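Local coordinates for quinoline 2-oxidoreductase large subunit (Pseudomonas putida, PDB 1T3Q), which is the molybdenum-carrying subunit of a hydroxylase of the xanthine dehydrogenase family, which probably oxidises quinoline at carbon 2 with a molybdopterin cytosine dinucleotide cofactor, at residues 60-65 with 72-77; 202-207 with 260-265; 207-212 with 216-221. One frame throughout, in Å; residues are numbered along the deposited sequence.

Contact 1. Residues 60-65 with 72-77; sequences IDVADA and ELVWCG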
ATOM      1  N   ILE B  60     -16.168  22.692 -28.916  1.00 28.51           N
ATOM      2  CA  ILE B  60     -16.211  21.356 -28.338  1.00 29.50           C
ATOM      3  C   ILE B  60     -17.479  21.213 -27.500  1.00 29.58           C
ATOM      4  O   ILE B  60     -17.771  22.054 -26.651  1.00 31.36           O
ATOM      5  CB  ILE B  60     -14.991  21.076 -27.431  1.00 29.42           C
ATOM      6  CG1 ILE B  60     -13.702  21.163 -28.246  1.00 30.51           C
ATOM      7  CG2 ILE B  60     -15.113  19.690 -26.809  1.00 29.94           C
ATOM      8  CD1 ILE B  60     -12.446  20.880 -27.435  1.00 31.86           C
ATOM      9  N   ASP B  61     -18.225  20.141 -27.749  1.00 28.83           N
ATOM     10  CA  ASP B  61     -19.466  19.860 -27.032  1.00 28.51           C
ATOM     11  C   ASP B  61     -19.291  18.520 -26.322  1.00 26.67           C
ATOM     12  O   ASP B  61     -19.061  17.503 -26.970  1.00 25.84           O
ATOM     13  CB  ASP B  61     -20.629  19.780 -28.031  1.00 30.69           C
ATOM     14  CG  ASP B  61     -21.967  19.515 -27.360  1.00 31.88           C
ATOM     15  OD2 ASP B  61     -22.019  19.480 -26.113  1.00 35.01           O
ATOM     16  N   VAL B  62     -19.397  18.518 -24.996  1.00 25.80           N
ATOM     17  CA  VAL B  62     -19.225  17.291 -24.230  1.00 24.76           C
ATOM     18  C   VAL B  62     -20.445  16.918 -23.396  1.00 26.19           C
ATOM     19  O   VAL B  62     -20.369  16.054 -22.525  1.00 25.14           O
ATOM     20  CB  VAL B  62     -17.997  17.396 -23.296  1.00 25.51           C
ATOM     21  CG1 VAL B  62     -16.749  17.692 -24.116  1.00 22.71           C
ATOM     22  CG2 VAL B  62     -18.220  18.488 -22.248  1.00 25.11           C
ATOM     23  N   ALA B  63     -21.573  17.567 -23.672  1.00 26.15           N
ATOM     24  CA  ALA B  63     -22.809  17.311 -22.937  1.00 26.14           C
ATOM     25  C   ALA B  63     -23.234  15.843 -22.950  1.00 25.75           C
ATOM     26  O   ALA B  63     -23.507  15.259 -21.899  1.00 25.19           O
ATOM     27  CB  ALA B  63     -23.933  18.182 -23.504  1.00 27.41           C
ATOM     28  N   ASP B  64     -23.308  15.252 -24.139  1.00 25.05           N
ATOM     29  CA  ASP B  64     -23.713  13.853 -24.269  1.00 26.51           C
ATOM     30  C   ASP B  64     -22.749  12.915 -23.554  1.00 26.22           C
ATOM     31  O   ASP B  64     -23.166  11.932 -22.938  1.00 24.89           O
ATOM     32  CB  ASP B  64     -23.801  13.463 -25.745  1.00 28.72           C
ATOM     33  CG  ASP B  64     -24.998  14.085 -26.442  1.00 32.43           C
ATOM     34  OD1 ASP B  64     -25.110  13.927 -27.676  1.00 33.84           O
ATOM     35  OD2 ASP B  64     -25.826  14.723 -25.755  1.00 32.61           O
ATOM     36  N   ALA B  65     -21.459  13.226 -23.641  1.00 24.24           N
ATOM     37  CA  ALA B  65     -20.439  12.413 -22.998  1.00 23.27           C
ATOM     38  C   ALA B  65     -20.597  12.472 -21.479  1.00 22.98           C
ATOM     39  O   ALA B  65     -20.497  11.454 -20.793  1.00 21.97           O
ATOM     40  CB  ALA B  65     -19.054  12.900 -23.413  1.00 22.14           C
ATOM     41  N   GLU B  72     -17.993  10.255 -14.891  1.00 20.22           N
ATOM     42  CA  GLU B  72     -17.930  11.147 -13.745  1.00 22.32           C
ATOM     43  C   GLU B  72     -17.400  12.526 -14.101  1.00 22.07           C
ATOM     44  O   GLU B  72     -17.622  13.492 -13.371  1.00 23.03           O
ATOM     45  CB  GLU B  72     -17.038  10.532 -12.664  1.00 23.29           C
ATOM     46  CG  GLU B  72     -17.556   9.216 -12.125  1.00 26.13           C
ATOM     47  CD  GLU B  72     -18.828   9.383 -11.323  1.00 28.85           C
ATOM     48  OE1 GLU B  72     -19.633   8.430 -11.280  1.00 32.49           O
ATOM     49  OE2 GLU B  72     -19.020  10.462 -10.725  1.00 29.38           O
ATOM     50  N   LEU B  73     -16.714  12.631 -15.229  1.00 21.46           N
ATOM     51  CA  LEU B  73     -16.131  13.908 -15.597  1.00 22.34           C
ATOM     52  C   LEU B  73     -15.594  13.944 -17.015  1.00 22.04           C
ATOM     53  O   LEU B  73     -15.118  12.937 -17.536  1.00 20.96           O
ATOM     54  CB  LEU B  73     -15.004  14.230 -14.605  1.00 22.20           C
ATOM     55  CG  LEU B  73     -14.071  15.438 -14.774  1.00 24.64           C
ATOM     56  CD1 LEU B  73     -13.283  15.627 -13.486  1.00 22.18           C
ATOM     57  CD2 LEU B  73     -13.124  15.232 -15.949  1.00 24.11           C
ATOM     58  N   VAL B  74     -15.686  15.113 -17.642  1.00 20.07           N
ATOM     59  CA  VAL B  74     -15.159  15.312 -18.985  1.00 21.34           C
ATOM     60  C   VAL B  74     -14.537  16.707 -19.014  1.00 22.19           C
ATOM     61  O   VAL B  74     -15.212  17.696 -18.743  1.00 22.09           O
ATOM     62  CB  VAL B  74     -16.256  15.229 -20.064  1.00 21.94           C
ATOM     63  CG1 VAL B  74     -15.642  15.462 -21.435  1.00 23.11           C
ATOM     64  CG2 VAL B  74     -16.932  13.868 -20.023  1.00 20.84           C
ATOM     65  N   TRP B  75     -13.247  16.774 -19.326  1.00 22.24           N
ATOM     66  CA  TRP B  75     -12.531  18.048 -19.380  1.00 22.10           C
ATOM     67  C   TRP B  75     -12.023  18.365 -20.776  1.00 22.86           C
ATOM     68  O   TRP B  75     -11.679  17.464 -21.542  1.00 22.48           O
ATOM     69  CB  TRP B  75     -11.311  18.032 -18.453  1.00 22.33           C
ATOM     70  CG  TRP B  75     -11.569  18.305 -17.003  1.00 21.56           C
ATOM     71  CD1 TRP B  75     -12.748  18.679 -16.422  1.00 21.74           C
ATOM     72  CD2 TRP B  75     -10.602  18.250 -15.949  1.00 21.35           C
ATOM     73  NE1 TRP B  75     -12.572  18.859 -15.069  1.00 22.56           N
ATOM     74  CE2 TRP B  75     -11.264  18.603 -14.753  1.00 21.94           C
ATOM     75  CE3 TRP B  75      -9.235  17.936 -15.900  1.00 21.98           C
ATOM     76  CZ2 TRP B  75     -10.607  18.650 -13.519  1.00 23.39           C
ATOM     77  CZ3 TRP B  75      -8.582  17.983 -14.672  1.00 22.32           C
ATOM     78  CH2 TRP B  75      -9.270  18.339 -13.500  1.00 23.34           C
ATOM     79  N   CYS B  76     -11.980  19.653 -21.104  1.00 21.86           N
ATOM     80  CA  CYS B  76     -11.436  20.082 -22.382  1.00 22.71           C
ATOM     81  C   CYS B  76     -10.231  20.950 -22.012  1.00 20.61           C
ATOM     82  O   CYS B  76      -9.928  21.117 -20.831  1.00 19.28           O
ATOM     83  CB  CYS B  76     -12.470  20.875 -23.191  1.00 26.24           C
ATOM     84  SG  CYS B  76     -13.003  22.426 -22.450  1.00 35.50           S
ATOM     85  N   GLY B  77      -9.545  21.496 -23.008  1.00 21.44           N
ATOM     86  CA  GLY B  77      -8.370  22.309 -22.734  1.00 23.37           C
ATOM     87  C   GLY B  77      -8.566  23.479 -21.788  1.00 24.23           C
ATOM     88  O   GLY B  77      -7.674  23.796 -21.001  1.00 22.47           O
TER
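Within the a/b hammerhead domain, the end of strand 55-61, the N-cap residue after it and the start of helix 63-67 face strand 71-76 through a small apolar seam, and Val62 and Val74 meet at its middle. Val74 reaches across with both branches. Its CG1, anti to the backbone N (chi1 179°), lies 3.6 Å from CB of Val62 and 3.7 Å from CG1 of Val62, with CG2 of Val62 a little farther at 4.1 Å; the two side chains overlap as they run in opposing directions. Its other methyl, CG2, sits 4.1 Å from CB of Ala65 in the first turn of helix 63-67. Toward the other end of the seam the tip of Ile60 comes over the next inward-facing residue of the strand, with CD1 4.2 Å from CB of Cys76. Strand 71-76 is the outermost strand of a mixed sheet, bonded to strand 115-121 through Val120 and Val118, whereas strand 55-61 is the middle strand of a separate antiparallel sheet. Ile134 touches Ile60, Val62 and Ala65 alike. The chain leaves strand 55-61 through an Asx turn: OD2 of Asp61 accepts the backbone N of Ala63 at 3.1 Å in a nearly straight bond (166°), with Val62 as N-cap of the helix. Trp75 and Leu73 point away from the seam and pack against Leu271 of helix 263-275.

Contact 2. Residues 202-207 with 260-265; sequences ETRGAV and HLHPEE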
ATOM      1  N   GLU B 202       5.479  -2.875 -22.190  1.00 14.13           N
ATOM      2  CA  GLU B 202       4.479  -2.294 -21.296  1.00 14.92           C
ATOM      3  C   GLU B 202       4.381  -0.822 -21.693  1.00 14.48           C
ATOM      4  O   GLU B 202       5.392  -0.122 -21.734  1.00 13.61           O
ATOM      5  CB  GLU B 202       4.911  -2.364 -19.832  1.00 14.74           C
ATOM      6  CG  GLU B 202       3.973  -1.587 -18.911  1.00 16.05           C
ATOM      7  CD  GLU B 202       4.604  -1.242 -17.579  1.00 15.73           C
ATOM      8  OE1 GLU B 202       5.720  -0.680 -17.574  1.00 14.96           O
ATOM      9  OE2 GLU B 202       3.984  -1.520 -16.535  1.00 17.29           O
ATOM     10  N   THR B 203       3.175  -0.351 -21.986  1.00 15.72           N
ATOM     11  CA  THR B 203       2.999   1.044 -22.374  1.00 15.81           C
ATOM     12  C   THR B 203       3.085   1.927 -21.133  1.00 15.89           C
ATOM     13  O   THR B 203       3.301   1.437 -20.023  1.00 16.06           O
ATOM     14  CB  THR B 203       1.629   1.264 -23.037  1.00 17.45           C
ATOM     15  OG1 THR B 203       0.596   0.855 -22.133  1.00 17.96           O
ATOM     16  CG2 THR B 203       1.526   0.462 -24.330  1.00 18.85           C
ATOM     17  N   ARG B 204       2.900   3.230 -21.313  1.00 15.90           N
ATOM     18  CA  ARG B 204       2.955   4.145 -20.181  1.00 17.11           C
ATOM     19  C   ARG B 204       1.687   4.055 -19.348  1.00 17.03           C
ATOM     20  O   ARG B 204       0.624   3.667 -19.839  1.00 17.84           O
ATOM     21  CB  ARG B 204       3.144   5.585 -20.660  1.00 16.45           C
ATOM     22  CG  ARG B 204       4.421   5.812 -21.460  1.00 19.15           C
ATOM     23  CD  ARG B 204       4.425   7.217 -22.044  1.00 19.29           C
ATOM     24  NE  ARG B 204       3.238   7.461 -22.857  1.00 18.21           N
ATOM     25  CZ  ARG B 204       2.858   8.664 -23.273  1.00 22.57           C
ATOM     26  NH1 ARG B 204       1.761   8.800 -24.010  1.00 23.25           N
ATOM     27  NH2 ARG B 204       3.571   9.736 -22.948  1.00 21.12           N
ATOM     28  N   GLY B 205       1.807   4.423 -18.081  1.00 17.44           N
ATOM     29  CA  GLY B 205       0.661   4.379 -17.200  1.00 17.96           C
ATOM     30  C   GLY B 205       0.945   5.067 -15.886  1.00 17.46           C
ATOM     31  O   GLY B 205       2.097   5.217 -15.486  1.00 17.40           O
ATOM     32  N   ALA B 206      -0.115   5.501 -15.219  1.00 16.50           N
ATOM     33  CA  ALA B 206       0.013   6.162 -13.936  1.00 15.98           C
ATOM     34  C   ALA B 206      -1.335   6.149 -13.226  1.00 17.59           C
ATOM     35  O   ALA B 206      -2.384   6.114 -13.867  1.00 17.78           O
ATOM     36  CB  ALA B 206       0.503   7.597 -14.128  1.00 14.70           C
ATOM     37  N   VAL B 207      -1.294   6.159 -11.897  1.00 16.89           N
ATOM     38  CA  VAL B 207      -2.497   6.160 -11.080  1.00 18.23           C
ATOM     39  C   VAL B 207      -2.268   7.163  -9.960  1.00 18.70           C
ATOM     40  O   VAL B 207      -1.269   7.084  -9.245  1.00 18.35           O
ATOM     41  CB  VAL B 207      -2.769   4.768 -10.446  1.00 19.72           C
ATOM     42  CG1 VAL B 207      -4.047   4.810  -9.621  1.00 21.91           C
ATOM     43  CG2 VAL B 207      -2.885   3.714 -11.536  1.00 17.47           C
ATOM     44  N   HIS B 260      10.612  10.816 -19.194  1.00 17.58           N
ATOM     45  CA  HIS B 260      10.050  12.119 -19.552  1.00 18.94           C
ATOM     46  C   HIS B 260       8.859  12.367 -18.648  1.00 20.41           C
ATOM     47  O   HIS B 260       8.305  11.435 -18.054  1.00 19.00           O
ATOM     48  CB  HIS B 260       9.518  12.161 -20.989  1.00 17.96           C
ATOM     49  CG  HIS B 260      10.538  11.862 -22.040  1.00 18.95           C
ATOM     50  ND1 HIS B 260      10.724  10.597 -22.554  1.00 18.08           N
ATOM     51  CD2 HIS B 260      11.413  12.666 -22.690  1.00 18.17           C
ATOM     52  CE1 HIS B 260      11.667  10.634 -23.478  1.00 18.33           C
ATOM     53  NE2 HIS B 260      12.101  11.877 -23.581  1.00 19.12           N
ATOM     54  N   LEU B 261       8.460  13.626 -18.546  1.00 18.57           N
ATOM     55  CA  LEU B 261       7.284  13.961 -17.766  1.00 19.64           C
ATOM     56  C   LEU B 261       6.165  13.917 -18.796  1.00 18.49           C
ATOM     57  O   LEU B 261       6.250  14.575 -19.834  1.00 20.41           O
ATOM     58  CB  LEU B 261       7.395  15.369 -17.177  1.00 18.75           C
ATOM     59  CG  LEU B 261       6.178  15.766 -16.340  1.00 18.83           C
ATOM     60  CD1 LEU B 261       6.111  14.902 -15.089  1.00 18.39           C
ATOM     61  CD2 LEU B 261       6.269  17.238 -15.957  1.00 19.31           C
ATOM     62  N   HIS B 262       5.124  13.137 -18.536  1.00 17.57           N
ATOM     63  CA  HIS B 262       4.025  13.040 -19.494  1.00 18.31           C
ATOM     64  C   HIS B 262       2.838  13.885 -19.061  1.00 16.39           C
ATOM     65  O   HIS B 262       2.538  13.988 -17.876  1.00 16.16           O
ATOM     66  CB  HIS B 262       3.547  11.592 -19.636  1.00 18.22           C
ATOM     67  CG  HIS B 262       4.658  10.593 -19.685  1.00 16.33           C
ATOM     68  ND1 HIS B 262       5.612  10.589 -20.678  1.00 16.42           N
ATOM     69  CD2 HIS B 262       4.984   9.583 -18.844  1.00 18.99           C
ATOM     70  CE1 HIS B 262       6.482   9.622 -20.443  1.00 20.01           C
ATOM     71  NE2 HIS B 262       6.123   8.997 -19.336  1.00 16.57           N
ATOM     72  N   PRO B 263       2.156  14.517 -20.022  1.00 17.12           N
ATOM     73  CA  PRO B 263       0.995  15.330 -19.660  1.00 17.94           C
ATOM     74  C   PRO B 263       0.039  14.501 -18.796  1.00 18.45           C
ATOM     75  O   PRO B 263      -0.510  14.991 -17.813  1.00 18.46           O
ATOM     76  CB  PRO B 263       0.394  15.682 -21.017  1.00 17.24           C
ATOM     77  CG  PRO B 263       1.607  15.844 -21.871  1.00 18.25           C
ATOM     78  CD  PRO B 263       2.488  14.667 -21.452  1.00 17.73           C
ATOM     79  N   GLU B 264      -0.136  13.231 -19.157  1.00 17.81           N
ATOM     80  CA  GLU B 264      -1.043  12.359 -18.415  1.00 17.35           C
ATOM     81  C   GLU B 264      -0.688  12.187 -16.940  1.00 17.56           C
ATOM     82  O   GLU B 264      -1.580  12.000 -16.116  1.00 15.47           O
ATOM     83  CB  GLU B 264      -1.147  10.989 -19.095  1.00 19.06           C
ATOM     84  CG  GLU B 264      -1.814  11.032 -20.462  1.00 19.65           C
ATOM     85  CD  GLU B 264      -0.834  11.190 -21.610  1.00 22.71           C
ATOM     86  OE1 GLU B 264       0.191  11.886 -21.444  1.00 24.57           O
ATOM     87  OE2 GLU B 264      -1.099  10.622 -22.690  1.00 23.68           O
ATOM     88  N   GLU B 265       0.598  12.246 -16.595  1.00 16.58           N
ATOM     89  CA  GLU B 265       0.989  12.106 -15.192  1.00 17.08           C
ATOM     90  C   GLU B 265       0.426  13.274 -14.396  1.00 17.73           C
ATOM     91  O   GLU B 265      -0.045  13.112 -13.269  1.00 17.70           O
ATOM     92  CB  GLU B 265       2.519  12.060 -15.046  1.00 15.98           C
ATOM     93  CG  GLU B 265       3.138  10.797 -15.622  1.00 21.08           C
ATOM     94  CD  GLU B 265       4.658  10.797 -15.568  1.00 23.16           C
ATOM     95  OE1 GLU B 265       5.232   9.881 -14.938  1.00 24.90           O
ATOM     96  OE2 GLU B 265       5.279  11.704 -16.162  1.00 20.39           O
TER
HETATM   97  O   HOH W   1       2.074  12.027 -23.373  1.00 32.87           O
HETATM   98  O   HOH W   2       3.892   7.175 -16.571  1.00 24.24           O
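Arg204, just before strand 205-211, reaches over the imidazole of His262, the N-cap of helix 263-275, in a buried corner of the molybdopterin cofactor-binding domain. The apolar part of the arginine makes a CH-pi contact: CD stands 3.7 Å from the centroid of the His262 ring, while the backbone O of His260 lies over the opposite face. A bend at chi3 (-56°) carries the guanidinium beyond the rim on the same side of the ring as CD, its plane 78° from that of the imidazole and its own edge toward ND1 of His262, with NH2 3.2 Å from that atom. Among the charged contacts, NH1 of Arg204 is paired with OE2 of Glu264 by a long salt bridge, by charge only, the oxygen lying well out of the guanidinium plane; the stronger partner of NH1 is Glu283. Water 1 links the same two side chains, accepting from NH2 of Arg204 and lying 2.7 Å from OE1 of Glu264. Farther along, CB of Ala206 comes within 4.4 Å of CG of Glu265. That glutamate, its OE1 held by Thr221, reaches back along the first turn to the N-cap residue, where OE2 takes the backbone N of His262 from the anti side, somewhat out of the carboxylate plane, at 2.8 Å and almost straight (172°).

Contact 3. Residues 207-212 with 216-221; sequences VAQYEW and QLILWT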
ATOM      1  N   VAL B 207      -1.294   6.159 -11.897  1.00 16.89           N
ATOM      2  CA  VAL B 207      -2.497   6.160 -11.080  1.00 18.23           C
ATOM      3  C   VAL B 207      -2.268   7.163  -9.960  1.00 18.70           C
ATOM      4  O   VAL B 207      -1.269   7.084  -9.245  1.00 18.35           O
ATOM      5  CB  VAL B 207      -2.769   4.768 -10.446  1.00 19.72           C
ATOM      6  CG1 VAL B 207      -4.047   4.810  -9.621  1.00 21.91           C
ATOM      7  CG2 VAL B 207      -2.885   3.714 -11.536  1.00 17.47           C
ATOM      8  N   ALA B 208      -3.185   8.114  -9.818  1.00 17.14           N
ATOM      9  CA  ALA B 208      -3.064   9.122  -8.777  1.00 18.63           C
ATOM     10  C   ALA B 208      -4.145   8.949  -7.719  1.00 19.20           C
ATOM     11  O   ALA B 208      -5.278   8.588  -8.024  1.00 18.26           O
ATOM     12  CB  ALA B 208      -3.155  10.523  -9.389  1.00 18.90           C
ATOM     13  N   GLN B 209      -3.779   9.204  -6.472  1.00 19.79           N
ATOM     14  CA  GLN B 209      -4.719   9.110  -5.375  1.00 20.15           C
ATOM     15  C   GLN B 209      -4.545  10.344  -4.506  1.00 20.88           C
ATOM     16  O   GLN B 209      -3.544  10.482  -3.793  1.00 19.21           O
ATOM     17  CB  GLN B 209      -4.469   7.853  -4.539  1.00 22.90           C
ATOM     18  CG  GLN B 209      -5.470   7.672  -3.400  1.00 24.60           C
ATOM     19  CD  GLN B 209      -5.242   6.387  -2.626  1.00 28.62           C
ATOM     20  OE1 GLN B 209      -6.149   5.566  -2.480  1.00 30.56           O
ATOM     21  NE2 GLN B 209      -4.027   6.208  -2.126  1.00 28.55           N
ATOM     22  N   TYR B 210      -5.512  11.251  -4.589  1.00 19.04           N
ATOM     23  CA  TYR B 210      -5.473  12.466  -3.793  1.00 18.62           C
ATOM     24  C   TYR B 210      -6.441  12.308  -2.636  1.00 18.86           C
ATOM     25  O   TYR B 210      -7.590  11.910  -2.831  1.00 19.76           O
ATOM     26  CB  TYR B 210      -5.879  13.680  -4.627  1.00 19.74           C
ATOM     27  CG  TYR B 210      -5.735  14.966  -3.859  1.00 20.55           C
ATOM     28  CD1 TYR B 210      -4.500  15.598  -3.759  1.00 22.22           C
ATOM     29  CD2 TYR B 210      -6.821  15.521  -3.182  1.00 22.91           C
ATOM     30  CE1 TYR B 210      -4.344  16.757  -2.999  1.00 24.92           C
ATOM     31  CE2 TYR B 210      -6.677  16.679  -2.418  1.00 24.85           C
ATOM     32  CZ  TYR B 210      -5.433  17.290  -2.332  1.00 26.53           C
ATOM     33  OH  TYR B 210      -5.277  18.427  -1.570  1.00 29.01           O
ATOM     34  N   GLU B 211      -5.973  12.614  -1.431  1.00 17.98           N
ATOM     35  CA  GLU B 211      -6.793  12.506  -0.232  1.00 19.31           C
ATOM     36  C   GLU B 211      -6.998  13.896   0.366  1.00 18.82           C
ATOM     37  O   GLU B 211      -6.077  14.476   0.935  1.00 16.81           O
ATOM     38  CB  GLU B 211      -6.111  11.594   0.786  1.00 19.71           C
ATOM     39  CG  GLU B 211      -6.868  11.491   2.092  1.00 21.70           C
ATOM     40  CD  GLU B 211      -8.293  11.016   1.889  1.00 23.29           C
ATOM     41  OE1 GLU B 211      -9.197  11.542   2.571  1.00 26.21           O
ATOM     42  OE2 GLU B 211      -8.510  10.117   1.045  1.00 22.54           O
ATOM     43  N   TRP B 212      -8.214  14.423   0.251  1.00 19.04           N
ATOM     44  CA  TRP B 212      -8.485  15.764   0.752  1.00 19.68           C
ATOM     45  C   TRP B 212      -8.365  15.932   2.259  1.00 19.40           C
ATOM     46  O   TRP B 212      -8.035  17.017   2.727  1.00 19.55           O
ATOM     47  CB  TRP B 212      -9.866  16.256   0.293  1.00 19.76           C
ATOM     48  CG  TRP B 212     -11.038  15.654   1.005  1.00 21.25           C
ATOM     49  CD1 TRP B 212     -11.734  14.533   0.647  1.00 21.85           C
ATOM     50  CD2 TRP B 212     -11.683  16.171   2.176  1.00 21.96           C
ATOM     51  NE1 TRP B 212     -12.779  14.326   1.519  1.00 22.79           N
ATOM     52  CE2 TRP B 212     -12.770  15.315   2.467  1.00 22.10           C
ATOM     53  CE3 TRP B 212     -11.451  17.276   3.006  1.00 21.22           C
ATOM     54  CZ2 TRP B 212     -13.623  15.531   3.554  1.00 21.45           C
ATOM     55  CZ3 TRP B 212     -12.299  17.492   4.089  1.00 22.02           C
ATOM     56  CH2 TRP B 212     -13.373  16.622   4.351  1.00 22.42           C
ATOM     57  N   GLN B 216      -2.776  15.085   0.908  1.00 23.00           N
ATOM     58  CA  GLN B 216      -1.629  14.370   0.371  1.00 23.13           C
ATOM     59  C   GLN B 216      -1.965  13.661  -0.936  1.00 21.26           C
ATOM     60  O   GLN B 216      -3.076  13.155  -1.127  1.00 21.66           O
ATOM     61  CB  GLN B 216      -1.103  13.364   1.398  1.00 26.00           C
ATOM     62  CG  GLN B 216      -0.638  14.018   2.691  1.00 31.37           C
ATOM     63  CD  GLN B 216      -0.085  13.021   3.685  1.00 33.61           C
ATOM     64  OE1 GLN B 216      -0.705  11.995   3.966  1.00 37.72           O
ATOM     65  NE2 GLN B 216       1.086  13.319   4.231  1.00 38.20           N
ATOM     66  N   LEU B 217      -0.988  13.640  -1.832  1.00 19.79           N
ATOM     67  CA  LEU B 217      -1.132  13.014  -3.136  1.00 18.38           C
ATOM     68  C   LEU B 217      -0.116  11.900  -3.328  1.00 18.98           C
ATOM     69  O   LEU B 217       1.077  12.084  -3.068  1.00 18.28           O
ATOM     70  CB  LEU B 217      -0.924  14.057  -4.240  1.00 18.21           C
ATOM     71  CG  LEU B 217      -0.684  13.540  -5.668  1.00 17.44           C
ATOM     72  CD1 LEU B 217      -1.959  12.907  -6.224  1.00 16.97           C
ATOM     73  CD2 LEU B 217      -0.239  14.688  -6.562  1.00 19.21           C
ATOM     74  N   ILE B 218      -0.589  10.743  -3.774  1.00 17.22           N
ATOM     75  CA  ILE B 218       0.310   9.634  -4.071  1.00 15.55           C
ATOM     76  C   ILE B 218       0.141   9.394  -5.563  1.00 14.62           C
ATOM     77  O   ILE B 218      -0.978   9.207  -6.042  1.00 15.31           O
ATOM     78  CB  ILE B 218      -0.072   8.328  -3.335  1.00 16.25           C
ATOM     79  CG1 ILE B 218       0.057   8.507  -1.823  1.00 18.89           C
ATOM     80  CG2 ILE B 218       0.842   7.191  -3.799  1.00 17.14           C
ATOM     81  CD1 ILE B 218      -0.322   7.260  -1.031  1.00 20.74           C
ATOM     82  N   LEU B 219       1.242   9.434  -6.297  1.00 13.83           N
ATOM     83  CA  LEU B 219       1.208   9.190  -7.726  1.00 15.22           C
ATOM     84  C   LEU B 219       2.047   7.970  -8.058  1.00 15.33           C
ATOM     85  O   LEU B 219       3.272   7.988  -7.894  1.00 16.45           O
ATOM     86  CB  LEU B 219       1.759  10.389  -8.504  1.00 12.51           C
ATOM     87  CG  LEU B 219       1.949  10.154 -10.011  1.00 13.04           C
ATOM     88  CD1 LEU B 219       0.604   9.876 -10.674  1.00 14.44           C
ATOM     89  CD2 LEU B 219       2.603  11.381 -10.641  1.00 16.26           C
ATOM     90  N   TRP B 220       1.381   6.908  -8.496  1.00 15.41           N
ATOM     91  CA  TRP B 220       2.066   5.690  -8.916  1.00 15.47           C
ATOM     92  C   TRP B 220       2.310   5.913 -10.399  1.00 15.67           C
ATOM     93  O   TRP B 220       1.388   6.259 -11.129  1.00 16.16           O
ATOM     94  CB  TRP B 220       1.164   4.467  -8.763  1.00 16.44           C
ATOM     95  CG  TRP B 220       1.024   3.946  -7.377  1.00 17.51           C
ATOM     96  CD1 TRP B 220       1.753   2.942  -6.799  1.00 17.00           C
ATOM     97  CD2 TRP B 220       0.056   4.351  -6.407  1.00 19.80           C
ATOM     98  NE1 TRP B 220       1.287   2.696  -5.529  1.00 20.42           N
ATOM     99  CE2 TRP B 220       0.246   3.546  -5.264  1.00 18.27           C
ATOM    100  CE3 TRP B 220      -0.958   5.318  -6.396  1.00 20.90           C
ATOM    101  CZ2 TRP B 220      -0.544   3.675  -4.116  1.00 23.17           C
ATOM    102  CZ3 TRP B 220      -1.746   5.447  -5.253  1.00 24.44           C
ATOM    103  CH2 TRP B 220      -1.534   4.628  -4.128  1.00 23.87           C
ATOM    104  N   THR B 221       3.546   5.756 -10.852  1.00 13.44           N
ATOM    105  CA  THR B 221       3.815   5.939 -12.268  1.00 15.16           C
ATOM    106  C   THR B 221       4.998   5.110 -12.736  1.00 15.61           C
ATOM    107  O   THR B 221       5.979   4.957 -12.014  1.00 16.87           O
ATOM    108  CB  THR B 221       4.061   7.434 -12.616  1.00 15.33           C
ATOM    109  OG1 THR B 221       4.468   7.535 -13.984  1.00 17.67           O
ATOM    110  CG2 THR B 221       5.130   8.048 -11.721  1.00 15.52           C
TER
HETATM  111  O   HOH W   3      -3.215   9.823  -1.069  1.00 35.77           O
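Val207 and Trp220 exchange two backbone hydrogen bonds, N of Val207 to O of Trp220 and N of Trp220 to O of Val207, each 2.8 Å long. Gln209 and Ile218 form the next hydrogen-bonded pair, and N of Glu211 to O of Gln216 continues the ladder at 3.0 Å; the return bond from Gln216 N to Glu211 O is weak. This is the antiparallel hairpin of strands 205-211 and 216-221. Water 3 donates to O of Gln209 and weakly to O of Gln216. On the face of Val207, Gln209 and Trp220, the indole turns an edge to the partner strand: CE3 of Trp220 lies 3.4 Å from O of Val207, and CH2 of Trp220 is 3.6 Å from NE2 of Gln209. Gln209 runs alongside, its chain stretched out, CG trans to N (chi1 -178°), its amide plane 64° from the ring, while CG2 of Ile218 sits over one face of the indole, toward its rim. On the other face, CB of Ala208 touches CD1 of Leu217 (4.1 Å) and CD1 of Leu219 (4.0 Å), which lie at about a right angle round it, and CB of Leu217 meets the edge of the Tyr210 ring. Leu217 and Leu219 pack against Val233 of helix 226-237, and Ala208 and Leu219 against Val268 of helix 263-275. Strand 244-247 flanks the hairpin beside 216-221, and strand 279-282 beside 205-211.

From the N terminus, contact 1 closes first, a short loop within the hammerhead domain that ends before the other two begin. Contact 2 opens later and brings residues 202-207 to 260-265 across 52 intervening residues; the tight hairpin of contact 3 lies within that loop, starting from its last strand residue. The two share Val207 at the strand's passage from one to the other, and they also touch where CB of Ala206 packs 3.4 Å from O of Trp220. All three reach one mixed sheet, contact 1 at its outermost strand 71-76 and contacts 2 and 3 at strand 205-211. Helix 263-275, which starts in contact 2, packs on contact 3 and on the outward-facing side of strand 71-76.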